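Local atomic coordinates of xylose isomerase-like TIM barrel (Anabaena variabilis ATCC 29413, PDB entry 2QW5), a protein that binds zinc and D-xylose in a TIM-barrel pocket and is probably an isomerase or epimerase acting on sugars or sugar phosphates. Residues T20-D25 and F48-A53; A35-L40 and E77-V82; Q41-S46 and D316-A321; S113-T118 and K176-A181; V246-P251 and G276-E281. All coordinates share one frame; numbering follows the deposited sequence. Where two conformers were deposited one is given.

Contact 1 of 5, residues T20-D25 and F48-A53; sequences TNLQPD and FEFPIA
At the C-terminal mouth of the second strand of this TIM barrel, the loop 20-25, which leads from strand 11-14 into helix 27-42, folds back over residues 50-53. Leu22 carries the contact. Its side chain meets the Phe50 ring at about a right angle and lays one methyl on it: Leu22 CD1 sits 3.8 Å from the Phe50 ring centroid, only 4° off the normal, a CH-pi contact over the middle of the face. The other branch turns to the proline, with Leu22 CD2 3.6 Å from Pro51 CD, so the leucine fork bridges two successive residues of the strand end. Phe50 also meets Phe15 edge-to-face, and Leu22 rests on Val33 of helix 27-42.

Upstream, the Asn21 side chain runs anti to its backbone N (chi1 -164°). Asn21 OD1 thereby receives Gln23 N at 2.8 Å in the carbonyl plane, an Asx turn, while Asn21 ND2 lies 3.5 Å from Ala53 CB. The Pro51 side chain is about 7 Å from the bound D-xylose, so the contact lies close to the sugar pocket. No direct hydrogen bond joins the segments; one water does it, accepting from Leu22 N and Ala53 N and donating to Pro51 O at 2.7 Å.

Contact 2 of 5, residues A35-L40 and E77-V82; sequences AHIKKL and EGLENV
Lys38 reaches out from helix 27-42 with its chain extended beyond CG, bringing the ammonium to the end of helix 60-76. Lys38 NZ donates to Glu77 O at 2.9 Å, approaching in the carbonyl plane. Its second partner is a water 2.6 Å from Lys38 NZ, which in turn donates to Glu77 OE1. The direct salt bridge from Lys38 NZ to Glu77 OE1 is long, 3.8 Å, so water carries much of the link between the charges. Glu77 is bent at chi2 (-70°), which folds its carboxylate back toward the lysine.

In the Schellman motif that ends helix 60-76, with Gly78 as C-prime residue, Gly78 N and Leu79 N bond back to carbonyls of the last turn. In the type I turn that follows, Val82 N donates to Leu79 O; Val82 O accepts from Arg71 NH1.

Below these polar groups, Leu79 CD1 packs 3.7 Å from Ile37 CG2, while Leu79 CD2 lies 4.1 Å from Lys38 CE, against the lysine's aliphatic stem. An alanine at Leu79 would lose both methyl contacts and would probably loosen the seat of the turn on helix 27-42. Ile37 and Val82 also touch Phe48, so strand 47-51 meets both sides of the contact, just ahead of strand 83-87.

Contact 3 of 5, residues Q41-S46 and D316-A321; sequences QRFGYS and DIADEA
The carbonyl oxygen of Ala318 is gripped across the contact by one strong bond: Tyr45 OH donates to Ala318 O at 2.6 Å, in the carbonyl plane and on a lone pair. The oxygen lies at the edge of the tyrosine ring, in its plane, so the ring comes end-on to helix 314-332. The Ala321 methyl flanks the hydroxyl, with Ala321 CB 3.6 Å from Tyr45 OH, and Ala318 CB lies 4.2 Å from Tyr45 CE2.

Phe43 meets the same helix with a face instead. Asp319 stands over that face, its CB 3.8 Å from the Phe43 ring centroid and 5° off the normal in a CH-pi contact. With CG anti to the backbone N (chi1 -167°), the carboxylate passes over the CD1 side of the ring, the two planes 23° apart and stacked. Asp319 OD1 comes 3.4 Å from Phe43 CD1, and takes a hydrogen from a water 2.7 Å away that also donates to Phe43 O. The carboxylate thus keeps a water as partner while its CB covers the aromatic face.

Gly44, at positive phi, closes helix 27-42 with a Schellman motif and turns the chain toward strand 47-51. Tyr45 packs on Ile11 and Ile13 of strand 11-14 and on Leu40, so it sits between that strand and the two helices, where the C-terminal helix 314-332 lies beside helix 27-42.

Contact 4 of 5, residues S113-T118 and K176-A181; sequences SRVDIT and KKVKLA
Lys176 opens the second segment, at the end of helix 148-176. Its chain is bent at chi2 and chi3, curling its stem past Val115, where Lys176 CB lies 3.8 Å from Val115 CG1. The ammonium ends beside Asp116: Lys176 NZ lies 3.3 Å from Asp116 OD1, a salt bridge with only a weak hydrogen bond. Asp116 OD1 has a further partner in Tyr172 OH. A water 2.8 Å from Lys176 NZ accepts from it and donates to Asp116 O, tying the lysine to the backbone of helix 101-120 as well.

Lys177 takes positive phi in a Schellman motif that ends helix 148-176 and points away. Val178 then turns back in: Val178 CG2 lies 4.0 Å from Val115 CG1, and Val178 CG1 comes nearest to Thr118 CG2, at 3.9 Å. Thr118 faces it with the methyl because its OG1 is turned the other way, donating to Arg114 O, which also accepts Thr118 N, and bonded to Thr86 OG1. A valine here in place of Thr118 would lose the hydroxyl's bonds to Arg114 O and Thr86 OG1 and would probably loosen the join to strand 83-87.

Leu180, on the strand itself, reaches Val115 at about a right angle, with Leu180 CD2 3.9 Å from Val115 CG2. Helix 101-120 packed on strand 179-182 and the turn that leads into it, beside Met126 of strand 125-128, is the helix-on-barrel layer of a TIM barrel.

Contact 5 of 5, residues V246-P251 and G276-E281; sequences VQVSPP and GPIAVE. With ZN (zinc ion), chain D.
The Gln247 amide and the Glu281 carboxylate cross obliquely, their planes 62° apart, and each turns one oxygen to the zinc. Glu281 OE1 binds the metal at 2.1 Å, Gln247 OE1 more loosely at 2.4 Å. Both chains run extended beyond CG to reach the ion, Gln247 from strand 243-248 and Glu281 from just past the end of strand 278-280. At the other end of the amide, Gln247 NE2 donates to Glu49 OE2; this likely fixes which end of the glutamine faces the metal. Glu281 OE2, not on the zinc, comes near Glu49 OE1, and such crowding of carboxylates would probably be eased by the cation. Glu183, Asp216 and a water complete the site.

The backbones beneath are the last two strands of the TIM barrel, joined by a beta-alpha-beta crossover through helix 263-273. They pair parallel: Ala279 N donates to Val246 O, Val248 N to Ala279 O (2.8 Å, nearly along the C=O axis), and Glu281 N to Val248 O at 3.0 Å. Behind the sheet, away from the metal, Val246 CG1 packs 3.6 Å from Ile278 CD1, and Val248 meets Ile278 at about a right angle. Past the strand end, Ser249 OG donates to Glu281 O at 2.6 Å and is also bonded to Arg253 NE.

Contact 5 lies deepest: it pairs two barrel strands through the backbone and puts polar side chains on a metal. Contacts 2 and 3 belong to the outer helical layer, and contact 4 joins helix 101-120 to the barrel sheet; all three are largely buried yet keep a polar side with a bridging water, and in contact 2 the exposed Lys38 lies there. Contact 1, at the strand mouth, is partly buried and mostly apolar. Contacts 2 and 3 share helix 27-42 and touch through Leu40 and Ala318, whereas contact 4 lies about 22 Å from contact 2 between centres. Contact 1 meets contact 5 through Glu49 and contact 4 through Ala53 and Arg114. Val280 packs on Ala321, joining contact 5 to contact 3.

Contact 1 of 5, residues T20-D25 and F48-A53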
# COMPACT_ATOMS: atom_id res chain seq x y z
N THR A 20 7.70 17.98 13.73
CA THR A 20 8.47 18.07 12.46
C THR A 20 8.28 19.47 11.79
O THR A 20 8.85 19.73 10.70
CB THR A 20 8.10 16.95 11.45
OG1 THR A 20 6.76 17.14 11.00
CG2 THR A 20 8.24 15.60 12.05
N ASN A 21 7.51 20.36 12.43
CA ASN A 21 7.16 21.68 11.88
C ASN A 21 7.19 22.76 12.96
O ASN A 21 6.36 22.76 13.89
CB ASN A 21 5.77 21.63 11.22
CG ASN A 21 5.50 22.82 10.31
OD1 ASN A 21 5.89 23.96 10.58
ND2 ASN A 21 4.84 22.55 9.20
N LEU A 22 8.13 23.68 12.81
CA LEU A 22 8.30 24.78 13.75
C LEU A 22 7.20 25.86 13.63
O LEU A 22 7.10 26.66 14.55
CB LEU A 22 9.74 25.38 13.66
CG LEU A 22 10.78 24.72 14.59
CD1 LEU A 22 10.51 25.14 16.04
CD2 LEU A 22 10.87 23.20 14.50
N GLN A 23 6.41 25.88 12.55
CA GLN A 23 5.32 26.86 12.34
C GLN A 23 5.77 28.27 12.74
O GLN A 23 5.19 28.88 13.66
CB GLN A 23 4.08 26.48 13.16
CG GLN A 23 3.54 25.07 13.02
CD GLN A 23 2.14 24.97 13.64
OE1 GLN A 23 1.22 25.71 13.24
NE2 GLN A 23 1.97 24.07 14.60
N PRO A 24 6.83 28.77 12.09
CA PRO A 24 7.41 30.08 12.48
C PRO A 24 6.44 31.29 12.44
O PRO A 24 6.61 32.24 13.19
CB PRO A 24 8.55 30.24 11.47
CG PRO A 24 8.12 29.47 10.29
CD PRO A 24 7.52 28.24 10.90
N ASP A 25 5.44 31.19 11.58
CA ASP A 25 4.31 32.15 11.44
C ASP A 25 3.14 32.04 12.44
O ASP A 25 2.29 32.94 12.48
CB ASP A 25 3.73 32.07 10.01
CG ASP A 25 3.34 30.63 9.57
OD1 ASP A 25 3.76 29.60 10.18
OD2 ASP A 25 2.62 30.55 8.55
N PHE A 48 19.54 23.74 19.90
CA PHE A 48 18.37 22.92 19.44
C PHE A 48 18.39 22.66 17.96
O PHE A 48 18.84 23.52 17.25
CB PHE A 48 17.09 23.64 19.86
CG PHE A 48 17.05 23.87 21.33
CD1 PHE A 48 16.57 22.89 22.20
CD2 PHE A 48 17.65 24.99 21.86
CE1 PHE A 48 16.62 23.08 23.60
CE2 PHE A 48 17.73 25.19 23.26
CZ PHE A 48 17.21 24.24 24.12
N GLU A 49 17.98 21.46 17.51
CA GLU A 49 17.90 21.18 16.08
C GLU A 49 16.47 21.42 15.71
O GLU A 49 15.57 20.80 16.28
CB GLU A 49 18.22 19.74 15.65
CG GLU A 49 19.37 19.05 16.26
CD GLU A 49 19.72 17.77 15.46
OE1 GLU A 49 18.86 17.18 14.74
OE2 GLU A 49 20.88 17.37 15.56
N PHE A 50 16.27 22.30 14.76
CA PHE A 50 14.96 22.64 14.20
C PHE A 50 14.79 21.97 12.85
O PHE A 50 15.57 22.27 11.94
CB PHE A 50 14.89 24.15 14.00
CG PHE A 50 14.53 24.94 15.23
CD1 PHE A 50 14.53 24.40 16.53
CD2 PHE A 50 14.29 26.32 15.08
CE1 PHE A 50 14.17 25.20 17.63
CE2 PHE A 50 13.97 27.11 16.16
CZ PHE A 50 13.92 26.56 17.43
N PRO A 51 13.81 21.04 12.73
CA PRO A 51 13.48 20.56 11.39
C PRO A 51 12.83 21.69 10.60
O PRO A 51 12.05 22.44 11.17
CB PRO A 51 12.49 19.42 11.63
CG PRO A 51 11.86 19.71 12.98
CD PRO A 51 12.99 20.35 13.76
N ILE A 52 13.19 21.84 9.32
CA ILE A 52 12.56 22.84 8.46
C ILE A 52 11.63 22.11 7.53
O ILE A 52 12.08 21.40 6.58
CB ILE A 52 13.57 23.74 7.70
CG1 ILE A 52 14.53 24.43 8.70
CG2 ILE A 52 12.84 24.76 6.76
CD1 ILE A 52 13.87 25.31 9.81
N ALA A 53 10.32 22.21 7.82
CA ALA A 53 9.28 21.54 7.00
C ALA A 53 9.29 22.09 5.59
O ALA A 53 9.47 23.30 5.44
CB ALA A 53 7.88 21.70 7.61
O HOH W 1 9.71 23.55 10.27

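Contact 2 of 5, residues A35-L40 and E77-V82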
# COMPACT_ATOMS: atom_id res chain seq x y z
N ALA A 35 8.85 28.02 25.56
CA ALA A 35 8.67 27.32 26.84
C ALA A 35 9.41 25.98 26.88
O ALA A 35 9.97 25.63 27.91
CB ALA A 35 7.18 27.14 27.18
N HIS A 36 9.44 25.24 25.76
CA HIS A 36 10.22 23.98 25.68
C HIS A 36 11.71 24.27 25.81
O HIS A 36 12.40 23.62 26.60
CB HIS A 36 10.02 23.24 24.34
CG HIS A 36 8.68 22.59 24.17
ND1 HIS A 36 7.98 22.04 25.23
CD2 HIS A 36 7.96 22.31 23.06
CE1 HIS A 36 6.85 21.53 24.78
NE2 HIS A 36 6.82 21.65 23.47
N ILE A 37 12.19 25.25 25.05
CA ILE A 37 13.62 25.64 25.07
C ILE A 37 14.06 26.05 26.48
O ILE A 37 15.11 25.61 26.92
CB ILE A 37 13.93 26.78 24.08
CG1 ILE A 37 13.86 26.29 22.63
CG2 ILE A 37 15.35 27.37 24.34
CD1 ILE A 37 14.00 27.37 21.59
N LYS A 38 13.26 26.86 27.17
CA LYS A 38 13.61 27.29 28.53
C LYS A 38 13.67 26.15 29.54
O LYS A 38 14.56 26.12 30.40
CB LYS A 38 12.67 28.41 29.02
CG LYS A 38 12.94 29.71 28.30
CD LYS A 38 12.13 30.87 28.81
CE LYS A 38 12.68 32.16 28.19
NZ LYS A 38 11.97 33.43 28.58
N LYS A 39 12.75 25.19 29.41
CA LYS A 39 12.74 24.01 30.26
C LYS A 39 13.98 23.18 29.98
O LYS A 39 14.67 22.75 30.89
CB LYS A 39 11.49 23.17 30.00
CG LYS A 39 11.25 22.01 31.03
CD LYS A 39 10.87 22.51 32.45
CE LYS A 39 10.06 21.50 33.33
NZ LYS A 39 10.76 20.24 33.76
N LEU A 40 14.26 22.99 28.69
CA LEU A 40 15.39 22.16 28.29
C LEU A 40 16.72 22.76 28.71
O LEU A 40 17.60 22.04 29.14
CB LEU A 40 15.32 21.89 26.77
CG LEU A 40 14.14 20.95 26.40
CD1 LEU A 40 13.81 20.98 24.93
CD2 LEU A 40 14.40 19.51 26.82
N GLU A 77 12.94 37.00 23.86
CA GLU A 77 12.65 36.21 25.07
C GLU A 77 13.86 35.83 25.96
O GLU A 77 13.73 34.99 26.85
CB GLU A 77 11.85 34.93 24.67
CG GLU A 77 10.41 35.23 24.21
CD GLU A 77 9.52 35.69 25.39
OE1 GLU A 77 9.33 34.93 26.34
OE2 GLU A 77 9.01 36.83 25.35
N GLY A 78 15.03 36.45 25.72
CA GLY A 78 16.27 36.18 26.48
C GLY A 78 17.11 35.02 25.99
O GLY A 78 18.08 34.62 26.67
N LEU A 79 16.82 34.53 24.77
CA LEU A 79 17.50 33.34 24.23
C LEU A 79 18.51 33.67 23.14
O LEU A 79 18.79 32.81 22.31
CB LEU A 79 16.46 32.31 23.77
CG LEU A 79 15.40 31.86 24.81
CD1 LEU A 79 14.34 30.94 24.21
CD2 LEU A 79 16.03 31.21 26.01
N GLU A 80 19.15 34.85 23.24
CA GLU A 80 20.17 35.29 22.28
C GLU A 80 21.28 34.28 22.08
O GLU A 80 21.72 34.05 20.94
CB GLU A 80 20.84 36.62 22.69
CG GLU A 80 19.97 37.87 22.67
CD GLU A 80 19.25 38.16 24.02
OE1 GLU A 80 19.10 37.23 24.87
OE2 GLU A 80 18.85 39.33 24.21
N ASN A 81 21.74 33.70 23.18
CA ASN A 81 22.90 32.79 23.15
C ASN A 81 22.57 31.40 22.70
O ASN A 81 23.51 30.62 22.51
CB ASN A 81 23.58 32.68 24.52
CG ASN A 81 24.12 33.99 25.01
OD1 ASN A 81 24.24 34.97 24.27
ND2 ASN A 81 24.48 34.01 26.27
N VAL A 82 21.27 31.06 22.57
CA VAL A 82 20.83 29.70 22.14
C VAL A 82 21.16 29.51 20.67
O VAL A 82 20.78 30.32 19.85
CB VAL A 82 19.32 29.49 22.40
CG1 VAL A 82 18.76 28.18 21.70
CG2 VAL A 82 19.07 29.47 23.89
O HOH W 2 9.41 33.16 28.40

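Contact 3 of 5, residues Q41-S46 and D316-A321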
# COMPACT_ATOMS: atom_id res chain seq x y z
N GLN A 41 16.84 24.08 28.59
CA GLN A 41 18.05 24.81 29.05
C GLN A 41 18.39 24.53 30.49
O GLN A 41 19.57 24.46 30.82
CB GLN A 41 17.90 26.32 28.90
CG GLN A 41 18.09 26.85 27.55
CD GLN A 41 18.13 28.37 27.58
OE1 GLN A 41 17.18 29.03 28.04
NE2 GLN A 41 19.24 28.91 27.13
N ARG A 42 17.36 24.38 31.35
CA ARG A 42 17.59 24.07 32.77
C ARG A 42 18.30 22.72 32.96
O ARG A 42 19.05 22.57 33.90
CB ARG A 42 16.30 24.16 33.61
CG ARG A 42 15.72 25.57 33.69
CD ARG A 42 14.72 25.71 34.83
NE ARG A 42 14.17 27.06 34.94
CZ ARG A 42 14.77 28.13 35.49
NH1 ARG A 42 16.02 28.07 35.98
NH2 ARG A 42 14.13 29.29 35.52
N PHE A 43 18.08 21.77 32.04
CA PHE A 43 18.79 20.48 32.07
C PHE A 43 20.22 20.56 31.55
O PHE A 43 20.97 19.59 31.67
CB PHE A 43 18.06 19.40 31.24
CG PHE A 43 16.61 19.21 31.59
CD1 PHE A 43 16.15 19.30 32.91
CD2 PHE A 43 15.70 18.87 30.59
CE1 PHE A 43 14.80 19.11 33.23
CE2 PHE A 43 14.33 18.67 30.89
CZ PHE A 43 13.88 18.80 32.23
N GLY A 44 20.57 21.68 30.92
CA GLY A 44 21.91 21.94 30.41
C GLY A 44 22.07 22.02 28.91
O GLY A 44 23.18 22.18 28.44
N TYR A 45 20.98 21.92 28.16
CA TYR A 45 21.05 22.01 26.69
C TYR A 45 21.34 23.45 26.32
O TYR A 45 20.75 24.36 26.88
CB TYR A 45 19.73 21.52 26.05
CG TYR A 45 19.52 20.02 26.16
CD1 TYR A 45 20.25 19.15 25.35
CD2 TYR A 45 18.58 19.47 27.06
CE1 TYR A 45 20.09 17.78 25.44
CE2 TYR A 45 18.38 18.09 27.14
CZ TYR A 45 19.13 17.25 26.31
OH TYR A 45 18.98 15.88 26.40
N SER A 46 22.30 23.62 25.40
CA SER A 46 22.75 24.92 24.90
C SER A 46 22.35 25.22 23.44
O SER A 46 22.58 26.34 22.93
CB SER A 46 24.24 25.03 25.08
OG SER A 46 24.87 24.09 24.27
N ASP A 316 11.40 14.24 31.13
CA ASP A 316 12.07 13.16 31.84
C ASP A 316 13.12 12.51 30.93
O ASP A 316 14.27 12.37 31.31
CB ASP A 316 11.08 12.08 32.32
CG ASP A 316 10.01 12.62 33.27
OD1 ASP A 316 10.29 13.57 34.04
OD2 ASP A 316 8.89 12.10 33.23
N ILE A 317 12.70 12.13 29.72
CA ILE A 317 13.61 11.48 28.76
C ILE A 317 14.76 12.43 28.35
O ILE A 317 15.91 11.99 28.31
CB ILE A 317 12.83 10.91 27.56
CG1 ILE A 317 11.85 9.81 28.02
CG2 ILE A 317 13.75 10.33 26.46
CD1 ILE A 317 12.47 8.63 28.76
N ALA A 318 14.43 13.69 28.08
CA ALA A 318 15.42 14.72 27.69
C ALA A 318 16.51 14.90 28.75
O ALA A 318 17.71 14.96 28.45
CB ALA A 318 14.73 16.07 27.40
N ASP A 319 16.08 14.95 30.01
CA ASP A 319 16.99 15.12 31.13
C ASP A 319 17.91 13.91 31.29
O ASP A 319 19.12 14.07 31.47
CB ASP A 319 16.21 15.39 32.42
CG ASP A 319 17.10 15.88 33.56
OD1 ASP A 319 18.14 16.53 33.30
OD2 ASP A 319 16.70 15.64 34.71
N GLU A 320 17.34 12.70 31.23
CA GLU A 320 18.15 11.48 31.34
C GLU A 320 19.12 11.36 30.18
O GLU A 320 20.21 10.82 30.36
CB GLU A 320 17.27 10.22 31.35
CG GLU A 320 16.36 10.07 32.55
CD GLU A 320 17.10 9.80 33.87
OE1 GLU A 320 18.16 9.13 33.88
OE2 GLU A 320 16.60 10.27 34.92
N ALA A 321 18.70 11.85 29.01
CA ALA A 321 19.54 11.81 27.78
C ALA A 321 20.86 12.64 27.93
O ALA A 321 21.96 12.17 27.61
CB ALA A 321 18.71 12.28 26.56
O HOH W 3 20.66 17.47 33.44

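Contact 4 of 5, residues S113-T118 and K176-A181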
# COMPACT_ATOMS: atom_id res chain seq x y z
N SER A 113 17.38 27.96 -0.43
CA SER A 113 16.37 28.56 0.48
C SER A 113 16.56 28.07 1.91
O SER A 113 16.44 28.85 2.89
CB SER A 113 14.93 28.23 0.04
OG SER A 113 14.01 28.46 1.08
N ARG A 114 16.79 26.78 2.05
CA ARG A 114 16.93 26.18 3.36
C ARG A 114 18.26 26.61 3.97
O ARG A 114 18.31 26.89 5.18
CB ARG A 114 16.66 24.69 3.35
CG ARG A 114 15.16 24.28 3.49
CD ARG A 114 14.14 24.99 2.60
NE ARG A 114 12.77 24.83 3.12
CZ ARG A 114 11.75 25.66 2.91
NH1 ARG A 114 11.87 26.77 2.19
NH2 ARG A 114 10.57 25.35 3.43
N VAL A 115 19.32 26.72 3.16
CA VAL A 115 20.59 27.31 3.65
C VAL A 115 20.28 28.77 4.21
O VAL A 115 20.75 29.11 5.25
CB VAL A 115 21.74 27.37 2.59
CG1 VAL A 115 22.95 28.19 3.10
CG2 VAL A 115 22.23 25.95 2.13
N ASP A 116 19.54 29.60 3.45
CA ASP A 116 19.17 30.96 3.90
C ASP A 116 18.43 30.98 5.21
O ASP A 116 18.72 31.80 6.08
CB ASP A 116 18.29 31.69 2.88
CG ASP A 116 19.01 32.03 1.57
OD1 ASP A 116 20.25 31.99 1.52
OD2 ASP A 116 18.30 32.38 0.61
N ILE A 117 17.47 30.07 5.36
CA ILE A 117 16.70 29.93 6.63
C ILE A 117 17.63 29.55 7.81
O ILE A 117 17.50 30.04 8.94
CB ILE A 117 15.58 28.84 6.44
CG1 ILE A 117 14.48 29.36 5.50
CG2 ILE A 117 15.05 28.30 7.78
CD1 ILE A 117 13.47 28.27 5.11
N THR A 118 18.57 28.63 7.55
CA THR A 118 19.55 28.20 8.57
C THR A 118 20.31 29.41 9.08
O THR A 118 20.32 29.64 10.29
CB THR A 118 20.52 27.11 8.02
OG1 THR A 118 19.74 26.01 7.59
CG2 THR A 118 21.51 26.63 9.13
N LYS A 176 27.48 31.82 2.95
CA LYS A 176 26.53 31.96 4.06
C LYS A 176 27.03 31.49 5.43
O LYS A 176 26.34 31.70 6.45
CB LYS A 176 25.25 31.15 3.71
CG LYS A 176 24.55 31.59 2.43
CD LYS A 176 23.94 33.01 2.49
CE LYS A 176 22.80 33.11 3.52
NZ LYS A 176 21.94 34.27 3.27
N LYS A 177 28.23 30.90 5.49
CA LYS A 177 28.81 30.34 6.72
C LYS A 177 27.95 29.20 7.38
O LYS A 177 27.81 29.11 8.60
CB LYS A 177 29.17 31.45 7.70
CG LYS A 177 30.12 32.49 7.10
CD LYS A 177 30.51 33.58 8.08
CE LYS A 177 31.92 34.08 7.80
NZ LYS A 177 32.21 34.40 6.38
N VAL A 178 27.38 28.35 6.52
CA VAL A 178 26.57 27.20 6.95
C VAL A 178 27.29 25.95 6.48
O VAL A 178 27.54 25.79 5.27
CB VAL A 178 25.16 27.25 6.33
CG1 VAL A 178 24.41 25.91 6.57
CG2 VAL A 178 24.40 28.51 6.83
N LYS A 179 27.70 25.10 7.41
CA LYS A 179 28.35 23.84 7.00
C LYS A 179 27.22 22.91 6.61
O LYS A 179 26.20 22.90 7.30
CB LYS A 179 29.14 23.23 8.16
CG LYS A 179 30.33 24.02 8.68
CD LYS A 179 31.47 24.02 7.75
CE LYS A 179 32.67 24.70 8.42
NZ LYS A 179 33.63 25.13 7.37
N LEU A 180 27.39 22.14 5.54
CA LEU A 180 26.36 21.18 5.08
C LEU A 180 26.76 19.79 5.57
O LEU A 180 27.78 19.29 5.16
CB LEU A 180 26.24 21.20 3.55
CG LEU A 180 25.73 22.52 2.90
CD1 LEU A 180 25.97 22.52 1.40
CD2 LEU A 180 24.25 22.77 3.23
N ALA A 181 25.94 19.16 6.43
CA ALA A 181 26.24 17.83 7.04
C ALA A 181 25.26 16.79 6.53
O ALA A 181 24.17 16.66 7.06
CB ALA A 181 26.21 17.91 8.55
O HOH W 4 19.83 34.06 5.10

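Contact 5 of 5, residues V246-P251 and G276-E281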
# COMPACT_ATOMS: atom_id res chain seq x y z
N VAL A 246 27.73 15.71 14.85
CA VAL A 246 27.62 14.39 15.49
C VAL A 246 26.32 14.35 16.30
O VAL A 246 26.03 15.31 17.02
CB VAL A 246 28.81 14.10 16.45
CG1 VAL A 246 28.58 12.81 17.26
CG2 VAL A 246 30.11 13.97 15.69
N GLN A 247 25.56 13.25 16.12
CA GLN A 247 24.32 12.99 16.82
C GLN A 247 24.38 11.69 17.63
O GLN A 247 24.92 10.67 17.16
CB GLN A 247 23.17 12.92 15.85
CG GLN A 247 22.89 14.18 15.13
CD GLN A 247 21.70 14.01 14.23
OE1 GLN A 247 21.60 13.03 13.51
NE2 GLN A 247 20.76 14.94 14.32
N VAL A 248 23.89 11.74 18.87
CA VAL A 248 23.80 10.57 19.74
C VAL A 248 22.31 10.24 19.79
O VAL A 248 21.46 11.10 20.11
CB VAL A 248 24.43 10.74 21.14
CG1 VAL A 248 25.97 10.77 20.98
CG2 VAL A 248 23.89 11.99 21.86
N SER A 249 22.01 8.98 19.45
CA SER A 249 20.64 8.49 19.34
C SER A 249 20.69 6.99 19.50
O SER A 249 21.54 6.34 18.85
CB SER A 249 20.09 8.79 17.95
OG SER A 249 18.71 8.55 17.90
N PRO A 250 19.78 6.41 20.31
CA PRO A 250 19.83 4.97 20.52
C PRO A 250 19.29 4.23 19.29
O PRO A 250 18.66 4.85 18.43
CB PRO A 250 18.93 4.81 21.76
CG PRO A 250 17.92 5.82 21.61
CD PRO A 250 18.62 7.00 21.00
N PRO A 251 19.55 2.92 19.16
CA PRO A 251 19.03 2.18 17.98
C PRO A 251 17.52 2.26 17.72
O PRO A 251 17.11 2.34 16.57
CB PRO A 251 19.43 0.73 18.29
CG PRO A 251 20.72 0.90 19.06
CD PRO A 251 20.41 2.05 19.99
N GLY A 276 32.96 20.09 17.86
CA GLY A 276 31.67 20.74 17.67
C GLY A 276 30.62 20.28 18.66
O GLY A 276 30.91 19.54 19.58
N PRO A 277 29.36 20.71 18.47
CA PRO A 277 28.28 20.30 19.36
C PRO A 277 27.85 18.85 19.14
O PRO A 277 27.93 18.37 18.00
CB PRO A 277 27.15 21.26 18.99
CG PRO A 277 27.41 21.64 17.59
CD PRO A 277 28.89 21.64 17.42
N ILE A 278 27.41 18.17 20.21
CA ILE A 278 26.90 16.78 20.17
C ILE A 278 25.40 16.88 20.37
O ILE A 278 24.98 17.33 21.41
CB ILE A 278 27.51 15.91 21.30
CG1 ILE A 278 29.04 15.79 21.17
CG2 ILE A 278 26.89 14.51 21.31
CD1 ILE A 278 29.49 15.04 19.95
N ALA A 279 24.59 16.48 19.36
CA ALA A 279 23.12 16.60 19.47
C ALA A 279 22.43 15.30 19.90
O ALA A 279 22.70 14.26 19.37
CB ALA A 279 22.53 17.06 18.19
N VAL A 280 21.56 15.39 20.90
CA VAL A 280 20.71 14.30 21.34
C VAL A 280 19.53 14.29 20.34
O VAL A 280 18.81 15.27 20.27
CB VAL A 280 20.16 14.54 22.78
CG1 VAL A 280 18.99 13.58 23.11
CG2 VAL A 280 21.29 14.45 23.78
N GLU A 281 19.38 13.22 19.57
CA GLU A 281 18.28 13.12 18.60
C GLU A 281 17.32 11.97 18.95
O GLU A 281 17.57 10.82 18.63
CB GLU A 281 18.79 12.98 17.19
CG GLU A 281 17.66 13.27 16.19
CD GLU A 281 18.09 13.13 14.78
OE1 GLU A 281 18.70 12.06 14.51
OE2 GLU A 281 17.80 14.03 13.96
ZN ZN D . 19.77 11.70 12.73
O HOH W 5 18.12 10.74 12.06